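PDB 2W8D: processed glycerol phosphate lipoteichoic acid synthase 2 from Bacillus subtilis, which belongs to the sulfatase family of the alkaline phosphatase clan and holds a magnesium ion in its alpha/beta domain. Local coordinates for residues 31-36 with 249-254; 41-46 with 222-227; 125-130 with 183-188. All coordinates share one frame; numbering follows the deposited sequence.

Contact 1: residues 31-36 with 249-254; sequences GKNVIY and DKSIIV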
# COMPACT_ATOMS: atom_id res chain seq x y z
N GLY A 31 -10.78 9.01 -16.35
CA GLY A 31 -11.86 9.87 -15.86
C GLY A 31 -12.39 9.49 -14.48
O GLY A 31 -13.11 10.28 -13.84
N LYS A 32 -12.06 8.28 -14.04
CA LYS A 32 -12.59 7.75 -12.79
C LYS A 32 -11.97 8.29 -11.51
O LYS A 32 -10.80 8.73 -11.47
CB LYS A 32 -12.57 6.21 -12.80
CG LYS A 32 -13.95 5.66 -13.30
CD LYS A 32 -13.84 4.49 -14.18
CE LYS A 32 -15.01 4.46 -15.16
NZ LYS A 32 -14.88 3.24 -15.99
N ASN A 33 -12.77 8.28 -10.45
CA ASN A 33 -12.29 8.55 -9.14
C ASN A 33 -11.29 7.44 -8.73
O ASN A 33 -11.28 6.34 -9.31
CB ASN A 33 -13.45 8.58 -8.18
CG ASN A 33 -14.49 9.59 -8.57
OD1 ASN A 33 -14.21 10.77 -8.67
ND2 ASN A 33 -15.72 9.13 -8.79
N VAL A 34 -10.46 7.75 -7.74
CA VAL A 34 -9.61 6.77 -7.13
C VAL A 34 -9.96 6.80 -5.64
O VAL A 34 -10.08 7.87 -5.05
CB VAL A 34 -8.09 7.12 -7.32
CG1 VAL A 34 -7.16 6.11 -6.56
CG2 VAL A 34 -7.72 7.25 -8.80
N ILE A 35 -10.11 5.61 -5.06
CA ILE A 35 -10.32 5.44 -3.63
C ILE A 35 -9.26 4.43 -3.13
O ILE A 35 -9.32 3.25 -3.46
CB ILE A 35 -11.77 4.92 -3.34
CG1 ILE A 35 -12.85 5.93 -3.77
CG2 ILE A 35 -11.93 4.53 -1.88
CD1 ILE A 35 -14.29 5.38 -3.78
N TYR A 36 -8.28 4.89 -2.37
CA TYR A 36 -7.33 3.96 -1.80
C TYR A 36 -7.85 3.58 -0.42
O TYR A 36 -8.39 4.44 0.29
CB TYR A 36 -5.94 4.62 -1.63
CG TYR A 36 -5.01 4.52 -2.79
CD1 TYR A 36 -5.03 5.46 -3.81
CD2 TYR A 36 -4.03 3.53 -2.83
CE1 TYR A 36 -4.11 5.40 -4.88
CE2 TYR A 36 -3.11 3.45 -3.89
CZ TYR A 36 -3.17 4.40 -4.91
OH TYR A 36 -2.28 4.32 -5.95
N ASP A 249 -19.24 2.35 -9.52
CA ASP A 249 -19.07 2.32 -10.97
C ASP A 249 -18.28 3.53 -11.49
O ASP A 249 -17.81 3.56 -12.63
CB ASP A 249 -20.46 2.26 -11.65
CG ASP A 249 -21.23 0.99 -11.32
OD1 ASP A 249 -20.66 -0.12 -11.38
OD2 ASP A 249 -22.44 1.10 -11.01
N LYS A 250 -18.11 4.53 -10.65
CA LYS A 250 -17.39 5.72 -11.07
C LYS A 250 -15.97 5.72 -10.57
O LYS A 250 -15.33 6.78 -10.57
CB LYS A 250 -18.11 6.98 -10.59
CG LYS A 250 -19.45 7.25 -11.29
CD LYS A 250 -20.34 8.15 -10.46
CE LYS A 250 -21.80 8.02 -10.88
NZ LYS A 250 -22.74 8.92 -10.14
N SER A 251 -15.48 4.56 -10.13
CA SER A 251 -14.23 4.58 -9.37
C SER A 251 -13.26 3.44 -9.59
O SER A 251 -13.61 2.36 -10.07
CB SER A 251 -14.52 4.73 -7.88
OG SER A 251 -15.24 5.93 -7.61
N ILE A 252 -12.01 3.71 -9.23
CA ILE A 252 -11.02 2.69 -9.10
C ILE A 252 -10.77 2.58 -7.61
O ILE A 252 -10.27 3.52 -6.96
CB ILE A 252 -9.70 3.08 -9.79
CG1 ILE A 252 -9.92 3.33 -11.28
CG2 ILE A 252 -8.62 2.00 -9.59
CD1 ILE A 252 -8.66 3.91 -11.92
N ILE A 253 -11.12 1.42 -7.05
CA ILE A 253 -10.86 1.16 -5.64
C ILE A 253 -9.62 0.31 -5.58
O ILE A 253 -9.53 -0.71 -6.26
CB ILE A 253 -12.06 0.46 -4.99
CG1 ILE A 253 -13.32 1.36 -5.14
CG2 ILE A 253 -11.72 0.05 -3.54
CD1 ILE A 253 -14.63 0.72 -4.89
N VAL A 254 -8.65 0.75 -4.79
CA VAL A 254 -7.36 0.09 -4.65
C VAL A 254 -7.13 -0.14 -3.17
O VAL A 254 -7.04 0.82 -2.40
CB VAL A 254 -6.22 1.07 -5.05
CG1 VAL A 254 -4.84 0.41 -4.91
CG2 VAL A 254 -6.44 1.68 -6.41
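K32 lays its aliphatic chain past the carbonyls of D249 and K250, the two residues that lead into strand 251-254. The carbonyl of K250 does double duty: its O accepts N33 N at 3.0 Å, with the N-H lying in the carbonyl plane, and K32 CG rests against the same K250 O at 3.3 Å. A bend at chi2 then carries the lysine onward, and its NZ ends on the carbonyl of A297. At S251 the hydroxyl is held mainly by the carbonyl of L247, and N33 ND2 adds a weak bond to S251 OG (3.4 Å). The N33 amide also bonds beyond the pair, OD1 to F189 N and, probably, ND2 to Q187 OE1.

From the N33-S251 pair onward the two segments are neighbouring parallel strands, their short axes 17° apart, inside the large mixed sheet of the alkaline phosphatase-like fold. I252 bonds both ways, its N to N33 O at 2.7 Å and its O to I35 N at 2.8 Å, while its side chain shares a face with V34, Y36 and V254. I253 turns to the other face, where its CG1 meets I35 CB at 4.3 Å and helix 219-244 covers both isoleucines. V254 N reaches I35 O at 2.9 Å. The V254 side chain runs beside Y36, pointing the same way, and makes a CH-pi contact: CB lies over one ring face, 4.2 Å from the centroid and offset toward the rim, and CG1 reaches CD2 and CE2. Helix 313-320 packs against both of these residues.

Contact 2: residues 41-46 with 222-227; sequences SLQSFI and DNYFQS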
# COMPACT_ATOMS: atom_id res chain seq x y z
N SER A 41 -2.14 -3.72 8.91
CA SER A 41 -1.46 -4.92 9.43
C SER A 41 -1.97 -6.23 8.83
O SER A 41 -1.79 -7.29 9.42
CB SER A 41 -1.61 -5.00 10.95
OG SER A 41 -0.92 -3.96 11.62
N LEU A 42 -2.61 -6.15 7.66
CA LEU A 42 -3.21 -7.32 7.01
C LEU A 42 -2.25 -8.04 6.04
O LEU A 42 -1.78 -7.46 5.06
CB LEU A 42 -4.49 -6.91 6.29
CG LEU A 42 -5.31 -8.13 5.86
CD1 LEU A 42 -5.89 -8.86 7.08
CD2 LEU A 42 -6.41 -7.75 4.86
N GLN A 43 -1.96 -9.30 6.32
CA GLN A 43 -1.00 -10.10 5.51
C GLN A 43 -1.78 -11.05 4.60
O GLN A 43 -2.88 -11.47 4.93
CB GLN A 43 -0.03 -10.89 6.41
CG GLN A 43 0.89 -9.99 7.25
CD GLN A 43 1.68 -10.71 8.34
OE1 GLN A 43 2.51 -11.60 8.06
NE2 GLN A 43 1.46 -10.31 9.58
N SER A 44 -1.17 -11.42 3.48
CA SER A 44 -1.81 -12.26 2.48
C SER A 44 -2.15 -13.66 2.99
O SER A 44 -3.05 -14.27 2.46
CB SER A 44 -0.92 -12.37 1.23
OG SER A 44 -0.87 -11.14 0.49
N PHE A 45 -1.43 -14.19 3.99
CA PHE A 45 -1.78 -15.53 4.48
C PHE A 45 -3.22 -15.65 4.99
O PHE A 45 -3.79 -16.74 4.98
CB PHE A 45 -0.79 -16.08 5.53
CG PHE A 45 -1.00 -15.54 6.91
CD1 PHE A 45 -1.85 -16.18 7.79
CD2 PHE A 45 -0.33 -14.41 7.34
CE1 PHE A 45 -2.05 -15.65 9.08
CE2 PHE A 45 -0.50 -13.91 8.61
CZ PHE A 45 -1.38 -14.52 9.48
N ILE A 46 -3.77 -14.53 5.46
CA ILE A 46 -5.15 -14.43 5.90
C ILE A 46 -6.20 -14.72 4.81
O ILE A 46 -7.29 -15.20 5.12
CB ILE A 46 -5.43 -13.04 6.51
CG1 ILE A 46 -4.93 -13.05 7.95
CG2 ILE A 46 -6.85 -12.79 6.62
CD1 ILE A 46 -5.47 -14.27 8.77
N ASP A 222 -3.70 -15.25 18.29
CA ASP A 222 -5.10 -15.64 18.49
C ASP A 222 -6.09 -14.53 18.16
O ASP A 222 -7.11 -14.80 17.55
CB ASP A 222 -5.37 -16.13 19.92
CG ASP A 222 -4.71 -17.48 20.22
OD1 ASP A 222 -4.15 -18.11 19.30
OD2 ASP A 222 -4.75 -17.91 21.40
N ASN A 223 -5.76 -13.28 18.54
CA ASN A 223 -6.70 -12.15 18.41
C ASN A 223 -6.60 -11.47 17.06
O ASN A 223 -7.49 -10.72 16.64
CB ASN A 223 -6.46 -11.13 19.52
CG ASN A 223 -6.88 -11.65 20.88
OD1 ASN A 223 -7.61 -12.63 21.00
ND2 ASN A 223 -6.40 -11.00 21.92
N TYR A 224 -5.49 -11.73 16.37
CA TYR A 224 -5.33 -11.24 15.02
C TYR A 224 -6.57 -11.57 14.17
O TYR A 224 -7.06 -10.72 13.45
CB TYR A 224 -4.10 -11.88 14.41
CG TYR A 224 -3.71 -11.30 13.08
CD1 TYR A 224 -3.24 -9.98 12.96
CD2 TYR A 224 -3.81 -12.07 11.92
CE1 TYR A 224 -2.89 -9.46 11.72
CE2 TYR A 224 -3.45 -11.56 10.68
CZ TYR A 224 -2.98 -10.27 10.57
OH TYR A 224 -2.60 -9.81 9.33
N PHE A 225 -7.03 -12.82 14.25
CA PHE A 225 -8.06 -13.32 13.36
C PHE A 225 -9.39 -12.66 13.59
O PHE A 225 -10.13 -12.50 12.64
CB PHE A 225 -8.24 -14.84 13.48
CG PHE A 225 -7.00 -15.60 13.20
CD1 PHE A 225 -6.57 -15.79 11.87
CD2 PHE A 225 -6.24 -16.13 14.24
CE1 PHE A 225 -5.38 -16.49 11.58
CE2 PHE A 225 -5.04 -16.83 13.95
CZ PHE A 225 -4.63 -17.01 12.62
N GLN A 226 -9.67 -12.29 14.85
CA GLN A 226 -10.87 -11.53 15.22
C GLN A 226 -10.88 -10.11 14.68
O GLN A 226 -11.90 -9.67 14.15
CB GLN A 226 -11.02 -11.48 16.73
CG GLN A 226 -11.24 -12.81 17.36
CD GLN A 226 -11.91 -12.71 18.71
OE1 GLN A 226 -11.96 -11.64 19.30
NE2 GLN A 226 -12.44 -13.82 19.19
N SER A 227 -9.78 -9.37 14.83
CA SER A 227 -9.78 -8.00 14.31
C SER A 227 -9.68 -7.98 12.79
O SER A 227 -10.18 -7.07 12.15
CB SER A 227 -8.75 -7.08 14.98
OG SER A 227 -7.57 -7.80 15.24
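S41 O, Q43 N and I46 CG1 all meet the Y224 ring at its edge. S41 O lies in the plane of that ring beside the hydroxyl end, and I46 CG1 comes up near the plane at another edge atom, 3.4 Å from Y224 CE2. The F45 ring is nearly parallel to it, with planes 21° apart, but slid so far that the two barely overlap; their touch is F45 CZ against Y224 CE2 at 3.8 Å. One face of F45 carries I46 CG1 of its own segment, offset toward the rim, and F225 CE1 sits at the F45 edge, 4.2 Å from F45 CE1. I46 thus fits in among all three rings: its CD1 reaches on to F225 CE1 at 3.6 Å, approaching that ring obliquely. F45 gets its ring here through a first torsion that puts CG between the backbone N and carbonyl carbon, the crowded position.

Two bonds grip the buried phenol oxygen. Y224 OH donates to a lone pair of S41 O at 2.6 Å and accepts the N-H of Q43 at 3.1 Å, the latter bent to 147°. CG of Y224 stands anti to the backbone N (chi1 -172°), and from there the ring extends to the backbone of S41 and Q43. The two bonds probably help to fix the chain next to the magnesium site: E40, just before S41, is a ligand, S41 N bonds to the ligand D258, and the S41 side chain is about 4 Å from the ion. S41 is thus a second-shell residue, and Y224 probably helps to position it from one step further out.

Helix 219-244 supplies Y224 and F225, with F202 packing edge-to-face on the tyrosine; the loop after strand 33-39 supplies the other side, and M270 and V273 of helix 267-273 close in on F45.

Contact 3: residues 125-130 with 183-188; sequences TSATFH and ESLPQP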
# COMPACT_ATOMS: atom_id res chain seq x y z
N THR A 125 -9.72 16.47 -7.11
CA THR A 125 -9.62 16.94 -5.76
C THR A 125 -9.09 15.76 -4.93
O THR A 125 -9.50 14.64 -5.14
CB THR A 125 -10.97 17.46 -5.25
OG1 THR A 125 -11.42 18.57 -6.07
CG2 THR A 125 -10.83 17.95 -3.83
N SER A 126 -8.14 15.99 -4.04
CA SER A 126 -7.61 14.91 -3.22
C SER A 126 -7.91 15.12 -1.74
O SER A 126 -7.89 16.27 -1.25
CB SER A 126 -6.10 14.68 -3.48
OG SER A 126 -5.33 15.88 -3.42
N ALA A 127 -8.23 14.03 -1.05
CA ALA A 127 -8.51 14.05 0.40
C ALA A 127 -8.08 12.75 1.10
O ALA A 127 -8.23 11.67 0.54
CB ALA A 127 -10.01 14.30 0.66
N THR A 128 -7.56 12.85 2.33
CA THR A 128 -7.33 11.67 3.15
C THR A 128 -8.40 11.59 4.23
O THR A 128 -8.81 12.63 4.75
CB THR A 128 -5.97 11.74 3.83
OG1 THR A 128 -4.95 11.78 2.82
CG2 THR A 128 -5.76 10.56 4.77
N PHE A 129 -8.84 10.37 4.56
CA PHE A 129 -9.74 10.13 5.68
C PHE A 129 -9.03 9.29 6.71
O PHE A 129 -8.37 8.31 6.37
CB PHE A 129 -10.99 9.40 5.21
CG PHE A 129 -11.79 10.17 4.21
CD1 PHE A 129 -12.92 10.90 4.61
CD2 PHE A 129 -11.39 10.23 2.88
CE1 PHE A 129 -13.63 11.63 3.69
CE2 PHE A 129 -12.11 10.97 1.95
CZ PHE A 129 -13.23 11.68 2.35
N HIS A 130 -9.15 9.63 7.98
CA HIS A 130 -8.48 8.87 9.01
C HIS A 130 -9.04 9.27 10.36
O HIS A 130 -9.23 10.45 10.63
CB HIS A 130 -6.99 9.17 8.95
CG HIS A 130 -6.17 8.37 9.90
ND1 HIS A 130 -6.15 6.99 9.88
CD2 HIS A 130 -5.33 8.75 10.88
CE1 HIS A 130 -5.34 6.55 10.82
NE2 HIS A 130 -4.83 7.60 11.44
N GLU A 183 -19.06 12.08 -0.38
CA GLU A 183 -20.06 12.46 -1.36
C GLU A 183 -20.13 13.98 -1.57
O GLU A 183 -20.76 14.45 -2.51
CB GLU A 183 -21.43 11.88 -0.95
CG GLU A 183 -21.46 10.33 -0.93
CD GLU A 183 -22.51 9.69 0.01
OE1 GLU A 183 -23.36 10.38 0.60
OE2 GLU A 183 -22.48 8.44 0.16
N SER A 184 -19.48 14.75 -0.70
CA SER A 184 -19.42 16.20 -0.87
C SER A 184 -18.23 16.62 -1.76
O SER A 184 -18.09 17.79 -2.11
CB SER A 184 -19.41 16.91 0.50
OG SER A 184 -18.08 17.09 0.99
N LEU A 185 -17.40 15.67 -2.15
CA LEU A 185 -16.19 15.99 -2.89
C LEU A 185 -16.48 16.27 -4.37
O LEU A 185 -17.10 15.45 -5.05
CB LEU A 185 -15.15 14.88 -2.77
CG LEU A 185 -14.03 14.97 -1.72
CD1 LEU A 185 -14.48 15.49 -0.37
CD2 LEU A 185 -13.31 13.61 -1.56
N PRO A 186 -16.00 17.42 -4.88
CA PRO A 186 -16.20 17.65 -6.31
C PRO A 186 -15.44 16.55 -7.09
O PRO A 186 -14.35 16.15 -6.69
CB PRO A 186 -15.61 19.04 -6.53
CG PRO A 186 -14.65 19.21 -5.43
CD PRO A 186 -15.10 18.40 -4.26
N GLN A 187 -16.05 16.06 -8.15
CA GLN A 187 -15.55 14.93 -8.92
C GLN A 187 -14.81 15.41 -10.16
O GLN A 187 -15.21 16.41 -10.75
CB GLN A 187 -16.73 14.01 -9.29
CG GLN A 187 -17.10 13.04 -8.15
CD GLN A 187 -18.14 12.03 -8.54
OE1 GLN A 187 -17.99 11.32 -9.54
NE2 GLN A 187 -19.20 11.96 -7.76
N PRO A 188 -13.73 14.73 -10.58
CA PRO A 188 -13.17 13.48 -10.03
C PRO A 188 -12.37 13.70 -8.76
O PRO A 188 -11.80 14.76 -8.57
CB PRO A 188 -12.23 13.01 -11.14
CG PRO A 188 -11.82 14.26 -11.86
CD PRO A 188 -12.86 15.32 -11.61
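T125 and P188 share the one backbone hydrogen bond of this contact, T125 N to P188 O at 3.1 Å. It is fairly straight, 157° at the hydrogen, and the N-H comes in within the carbonyl plane. The peptide before P188 is cis, a kink placed just where the chain turns into strand 189-194, and T125 goes on to pair with Y190 of that strand; the bond lies just ahead of the parallel pairing of the two strands.

The van der Waals contacts are made by the side chains of T125, A127 and F129, alternate residues that share one face of their strand. T125 meets the ring of P186 crosswise, at about a right angle, and its OG1 comes to 3.4 Å from P186 CG while T125 CB lies 4.1 Å from that CG. The torsion that holds OG1 beside the backbone N, chi1 -61°, turns this oxygen to the proline. Further along, a single branch of L185 does the work: CD2 rests on A127 CB at 4.0 Å and approaches the F129 ring at its edge, near the ring plane, 4.4 Å from CZ. L185 also touches T191 and F152.

Strand 125-130 runs between strands 150-152 and 189-194, parallel to both. Helix 171-183 makes the beta-alpha-beta crossover from 150-152 to 189-194, and segment 183-188 is its return. F129 packs against S178, L181 and L182 of that helix and stacks with F152 and F193 of the flanking strands.

Along the chain the three contacts are nested: contact 1 spans the longest loop, contact 2 closes within it, and contact 3 lies inside contact 2. Contacts 1 and 3 belong to the same mixed sheet, with centres about 11 Å apart, and strand 189-194 stands between strands 33-39 and 125-130 to join them; they touch directly where N33 and G31 pack on P188. Contact 2 lies about 26 Å from contact 1 and 29 Å from contact 3, between centres. Helix 219-244 runs from contact 2 back to strand 251-257. Strand 33-39 thus runs from the sheet toward E40 and the magnesium site, beside which contact 2 lies.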